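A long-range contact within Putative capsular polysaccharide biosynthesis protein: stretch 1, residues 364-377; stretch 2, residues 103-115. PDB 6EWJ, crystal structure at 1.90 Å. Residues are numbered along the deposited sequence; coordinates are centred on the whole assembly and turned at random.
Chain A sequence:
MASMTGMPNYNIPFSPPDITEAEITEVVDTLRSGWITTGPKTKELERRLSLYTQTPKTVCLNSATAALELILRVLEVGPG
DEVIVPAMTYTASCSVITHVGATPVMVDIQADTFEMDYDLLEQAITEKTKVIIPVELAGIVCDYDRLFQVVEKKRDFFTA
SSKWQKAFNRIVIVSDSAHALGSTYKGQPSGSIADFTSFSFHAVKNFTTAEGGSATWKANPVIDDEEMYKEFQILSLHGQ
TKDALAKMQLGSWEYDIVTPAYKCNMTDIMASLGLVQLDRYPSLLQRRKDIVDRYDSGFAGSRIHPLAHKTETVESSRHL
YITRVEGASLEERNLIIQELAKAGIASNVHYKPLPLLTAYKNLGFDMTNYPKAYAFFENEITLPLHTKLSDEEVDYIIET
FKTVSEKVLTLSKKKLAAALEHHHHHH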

# COMPACT_ATOMS: atom_id res chain seq x y z
N GLY A 364 21.89 12.67 10.99
CA GLY A 364 23.18 13.34 10.86
C GLY A 364 23.31 14.33 9.72
O GLY A 364 24.38 14.88 9.53
N PHE A 365 22.25 14.56 8.94
CA PHE A 365 22.34 15.53 7.84
C PHE A 365 22.24 16.96 8.33
O PHE A 365 21.43 17.29 9.19
CB PHE A 365 21.31 15.23 6.77
CG PHE A 365 21.53 13.91 6.11
CD1 PHE A 365 22.44 13.77 5.07
CD2 PHE A 365 20.88 12.77 6.59
CE1 PHE A 365 22.63 12.52 4.49
CE2 PHE A 365 21.13 11.53 6.05
CZ PHE A 365 22.00 11.40 5.00
N ASP A 366 23.09 17.82 7.78
CA ASP A 366 23.29 19.18 8.32
C ASP A 366 23.12 20.21 7.19
O ASP A 366 23.83 20.14 6.20
CB ASP A 366 24.69 19.25 8.95
CG ASP A 366 24.98 20.57 9.60
OD1 ASP A 366 24.32 21.60 9.33
OD2 ASP A 366 25.93 20.58 10.41
N MET A 367 22.16 21.11 7.37
CA MET A 367 21.80 22.13 6.39
C MET A 367 22.98 22.97 5.92
O MET A 367 23.01 23.35 4.73
CB MET A 367 20.71 23.07 6.94
CG MET A 367 20.04 23.94 5.86
SD MET A 367 19.01 23.03 4.64
CE MET A 367 20.14 22.73 3.28
N THR A 368 23.94 23.21 6.81
CA THR A 368 25.13 24.01 6.45
C THR A 368 25.98 23.36 5.36
O THR A 368 26.79 24.03 4.73
CB THR A 368 26.02 24.35 7.68
OG1 THR A 368 26.57 23.15 8.25
CG2 THR A 368 25.21 25.11 8.77
N ASN A 369 25.83 22.04 5.14
CA ASN A 369 26.51 21.34 4.02
C ASN A 369 25.90 21.55 2.65
O ASN A 369 26.50 21.14 1.64
CB ASN A 369 26.63 19.83 4.29
CG ASN A 369 27.62 19.47 5.38
OD1 ASN A 369 27.30 18.68 6.29
ND2 ASN A 369 28.79 20.05 5.33
N TYR A 370 24.71 22.13 2.58
CA TYR A 370 23.96 22.24 1.34
C TYR A 370 23.40 23.64 1.17
O TYR A 370 22.18 23.82 1.08
CB TYR A 370 22.83 21.15 1.28
CG TYR A 370 23.27 19.82 1.78
CD1 TYR A 370 23.91 18.90 0.95
CD2 TYR A 370 23.03 19.44 3.10
CE1 TYR A 370 24.36 17.68 1.42
CE2 TYR A 370 23.43 18.19 3.57
CZ TYR A 370 24.11 17.32 2.73
OH TYR A 370 24.57 16.10 3.22
N PRO A 371 24.29 24.66 1.13
CA PRO A 371 23.85 26.05 1.06
C PRO A 371 23.02 26.42 -0.17
O PRO A 371 22.21 27.33 -0.10
CB PRO A 371 25.16 26.84 1.07
CG PRO A 371 26.22 25.87 0.64
CD PRO A 371 25.77 24.56 1.17
N LYS A 372 23.26 25.76 -1.30
CA LYS A 372 22.53 26.07 -2.54
C LYS A 372 21.09 25.61 -2.39
O LYS A 372 20.13 26.31 -2.80
CB LYS A 372 23.20 25.43 -3.75
CG LYS A 372 24.65 25.87 -3.92
CD LYS A 372 24.81 27.14 -4.72
CE LYS A 372 26.30 27.48 -4.95
NZ LYS A 372 27.31 27.18 -3.84
N ALA A 373 20.92 24.43 -1.79
CA ALA A 373 19.59 23.92 -1.47
C ALA A 373 18.84 24.88 -0.61
O ALA A 373 17.67 25.19 -0.87
CB ALA A 373 19.68 22.53 -0.80
N TYR A 374 19.51 25.36 0.44
CA TYR A 374 18.90 26.36 1.31
C TYR A 374 18.48 27.63 0.54
O TYR A 374 17.42 28.18 0.78
CB TYR A 374 19.83 26.75 2.47
CG TYR A 374 19.11 27.64 3.44
CD1 TYR A 374 18.25 27.06 4.40
CD2 TYR A 374 19.24 29.04 3.40
CE1 TYR A 374 17.54 27.85 5.26
CE2 TYR A 374 18.53 29.83 4.28
CZ TYR A 374 17.69 29.22 5.20
OH TYR A 374 16.98 29.97 6.10
N ALA A 375 19.38 28.13 -0.29
CA ALA A 375 19.16 29.42 -0.94
C ALA A 375 18.00 29.31 -1.93
O ALA A 375 17.21 30.23 -2.05
CB ALA A 375 20.45 29.94 -1.61
N PHE A 376 17.85 28.15 -2.57
CA PHE A 376 16.69 27.90 -3.46
C PHE A 376 15.38 27.95 -2.71
O PHE A 376 14.45 28.60 -3.15
CB PHE A 376 16.85 26.53 -4.11
CG PHE A 376 15.75 26.18 -5.07
CD1 PHE A 376 14.60 25.54 -4.62
CD2 PHE A 376 15.88 26.47 -6.42
CE1 PHE A 376 13.58 25.17 -5.50
CE2 PHE A 376 14.86 26.11 -7.32
CZ PHE A 376 13.71 25.46 -6.86
N PHE A 377 15.35 27.25 -1.58
CA PHE A 377 14.21 27.20 -0.66
C PHE A 377 13.84 28.54 -0.07
O PHE A 377 12.66 28.91 -0.03
CB PHE A 377 14.51 26.23 0.48
CG PHE A 377 13.73 26.49 1.74
CD1 PHE A 377 12.34 26.22 1.81
CD2 PHE A 377 14.37 26.99 2.89
CE1 PHE A 377 11.61 26.50 2.96
CE2 PHE A 377 13.63 27.26 4.02
CZ PHE A 377 12.26 26.99 4.07
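Stretch 2 103-115: TPVMVDIQADTFE

Stretch 2 begins as a strand, residues 103-107, and carries on past Asp108 to Glu115. Stretch 1 starts as loop, makes a 3-10 turn at 367-369 and enters a helix at Pro371, with Tyr370 at the N-cap position. The two run in the same sense, for the closest CA pairs advance together. Phe365 CA lies 8.3 Å from Met106 CA, and Tyr370 CA lies 4.9 Å from Asp108 CA. Farther on, Ala373 CA is 5.6 Å from Ile109 CA, and Phe376 CA is 7.3 Å from Phe114 CA. The approach is tightest where the strand has ended and the helix begins.

Asp108 holds this junction. The first turn of a helix presents backbone NH groups without helical acceptors, and a short carboxylate can meet two at once: Lys372 N donates to Asp108 OD2 at 3.0 Å and Ala373 N to Asp108 OD1 at 2.8 Å. Pro371, with no NH to offer, fits the first position of the helix.

Before this junction, alternation along the strand points Pro104 and Met106 toward stretch 1 and Val105 away. The flexible, unbranched Met106 side chain lays its CE over one face of the Phe365 ring, 3.6 Å from the centroid, while Pro104 O lies at the ring edge, 3.3 Å from Phe365 CZ. The Tyr370 ring packs CE1 3.9 Å from Met106 CB, and its hydroxyl reaches water 1, which lies 2.6 Å from Tyr370 OH and accepts from Met106 N at 3.0 Å.

Farther along, the contact is largely apolar. Ile109 CD1 reaches Phe376 CB at 3.6 Å, and Ala373, whose CB points sideways, lies close to Ile109, with Ala373 CB 4.3 Å from Ile109 CG1. Phe376 CZ lies 4.1 Å from Phe114 CB. At the exposed margin, the aliphatic part of Lys372 covers Ala111, with Lys372 CD 4.2 Å from Ala111 CB, while its charged end leads away.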

# COMPACT_ATOMS: atom_id res chain seq x y z
N THR A 103 21.90 3.59 2.89
CA THR A 103 22.35 4.87 3.43
C THR A 103 22.10 5.98 2.42
O THR A 103 22.66 5.96 1.32
CB THR A 103 23.84 4.81 3.78
OG1 THR A 103 24.08 3.69 4.62
CG2 THR A 103 24.28 6.10 4.53
N PRO A 104 21.22 6.94 2.77
CA PRO A 104 21.09 8.08 1.84
C PRO A 104 22.36 8.93 1.82
O PRO A 104 23.01 9.07 2.86
CB PRO A 104 19.96 8.91 2.44
CG PRO A 104 19.28 7.98 3.44
CD PRO A 104 20.35 7.08 3.95
N VAL A 105 22.74 9.42 0.63
CA VAL A 105 23.80 10.37 0.45
C VAL A 105 23.22 11.56 -0.31
O VAL A 105 22.79 11.43 -1.45
CB VAL A 105 24.96 9.77 -0.38
CG1 VAL A 105 26.03 10.81 -0.60
CG2 VAL A 105 25.56 8.57 0.31
N MET A 106 23.19 12.73 0.32
CA MET A 106 22.57 13.91 -0.26
C MET A 106 23.62 14.72 -0.98
O MET A 106 24.80 14.75 -0.55
CB MET A 106 21.90 14.75 0.84
CG MET A 106 20.78 14.01 1.56
SD MET A 106 19.88 15.11 2.68
CE MET A 106 19.02 13.83 3.58
N VAL A 107 23.20 15.36 -2.06
CA VAL A 107 24.09 16.19 -2.88
C VAL A 107 23.43 17.56 -3.05
O VAL A 107 22.24 17.64 -3.31
CB VAL A 107 24.36 15.56 -4.25
CG1 VAL A 107 25.25 16.45 -5.10
CG2 VAL A 107 25.04 14.21 -4.07
N ASP A 108 24.24 18.62 -2.91
CA ASP A 108 23.74 19.98 -3.03
C ASP A 108 23.37 20.28 -4.47
O ASP A 108 23.79 19.57 -5.40
CB ASP A 108 24.76 21.03 -2.52
CG ASP A 108 24.11 22.32 -2.07
OD1 ASP A 108 22.85 22.39 -2.02
OD2 ASP A 108 24.84 23.26 -1.71
N ILE A 109 22.59 21.33 -4.65
CA ILE A 109 22.06 21.65 -5.93
C ILE A 109 22.85 22.82 -6.53
O ILE A 109 23.82 23.29 -5.93
CB ILE A 109 20.54 21.92 -5.86
CG1 ILE A 109 20.22 23.15 -5.01
CG2 ILE A 109 19.84 20.67 -5.31
CD1 ILE A 109 18.84 23.72 -5.26
N GLN A 110 22.47 23.24 -7.73
CA GLN A 110 23.16 24.30 -8.44
C GLN A 110 22.62 25.67 -8.00
O GLN A 110 21.64 25.75 -7.27
CB GLN A 110 23.02 24.11 -9.96
CG GLN A 110 23.53 22.75 -10.46
CD GLN A 110 23.29 22.53 -11.96
OE1 GLN A 110 23.28 23.49 -12.75
NE2 GLN A 110 23.18 21.27 -12.38
N ALA A 111 23.26 26.75 -8.48
CA ALA A 111 22.84 28.10 -8.07
C ALA A 111 21.52 28.56 -8.74
O ALA A 111 20.79 29.38 -8.18
CB ALA A 111 23.95 29.10 -8.34
N ASP A 112 21.23 28.03 -9.93
CA ASP A 112 20.22 28.61 -10.81
C ASP A 112 19.24 27.58 -11.29
O ASP A 112 18.63 27.76 -12.35
CB ASP A 112 20.90 29.25 -12.06
CG ASP A 112 22.02 30.19 -11.71
OD1 ASP A 112 21.76 31.14 -10.93
OD2 ASP A 112 23.17 30.03 -12.24
N THR A 113 19.15 26.48 -10.56
CA THR A 113 18.23 25.42 -10.86
C THR A 113 18.22 24.45 -9.67
O THR A 113 19.18 24.37 -8.89
CB THR A 113 18.55 24.66 -12.18
OG1 THR A 113 17.52 23.75 -12.47
CG2 THR A 113 19.89 23.91 -12.14
N PHE A 114 17.15 23.69 -9.62
CA PHE A 114 16.95 22.68 -8.61
C PHE A 114 17.88 21.50 -8.76
O PHE A 114 18.03 20.71 -7.81
CB PHE A 114 15.50 22.19 -8.62
CG PHE A 114 15.13 21.49 -9.90
CD1 PHE A 114 15.39 20.15 -10.05
CD2 PHE A 114 14.62 22.23 -10.97
CE1 PHE A 114 15.08 19.53 -11.20
CE2 PHE A 114 14.31 21.61 -12.13
CZ PHE A 114 14.54 20.25 -12.26
N GLU A 115 18.45 21.31 -9.96
CA GLU A 115 19.20 20.09 -10.23
C GLU A 115 20.44 19.98 -9.37
O GLU A 115 21.02 20.99 -8.94
CB GLU A 115 19.62 19.99 -11.69
CG GLU A 115 18.48 19.76 -12.71
CD GLU A 115 19.04 19.54 -14.11
OE1 GLU A 115 19.84 18.61 -14.27
OE2 GLU A 115 18.67 20.29 -15.06
O HOH W 1 25.17 13.71 2.30
O HOH W 2 20.37 27.53 -5.46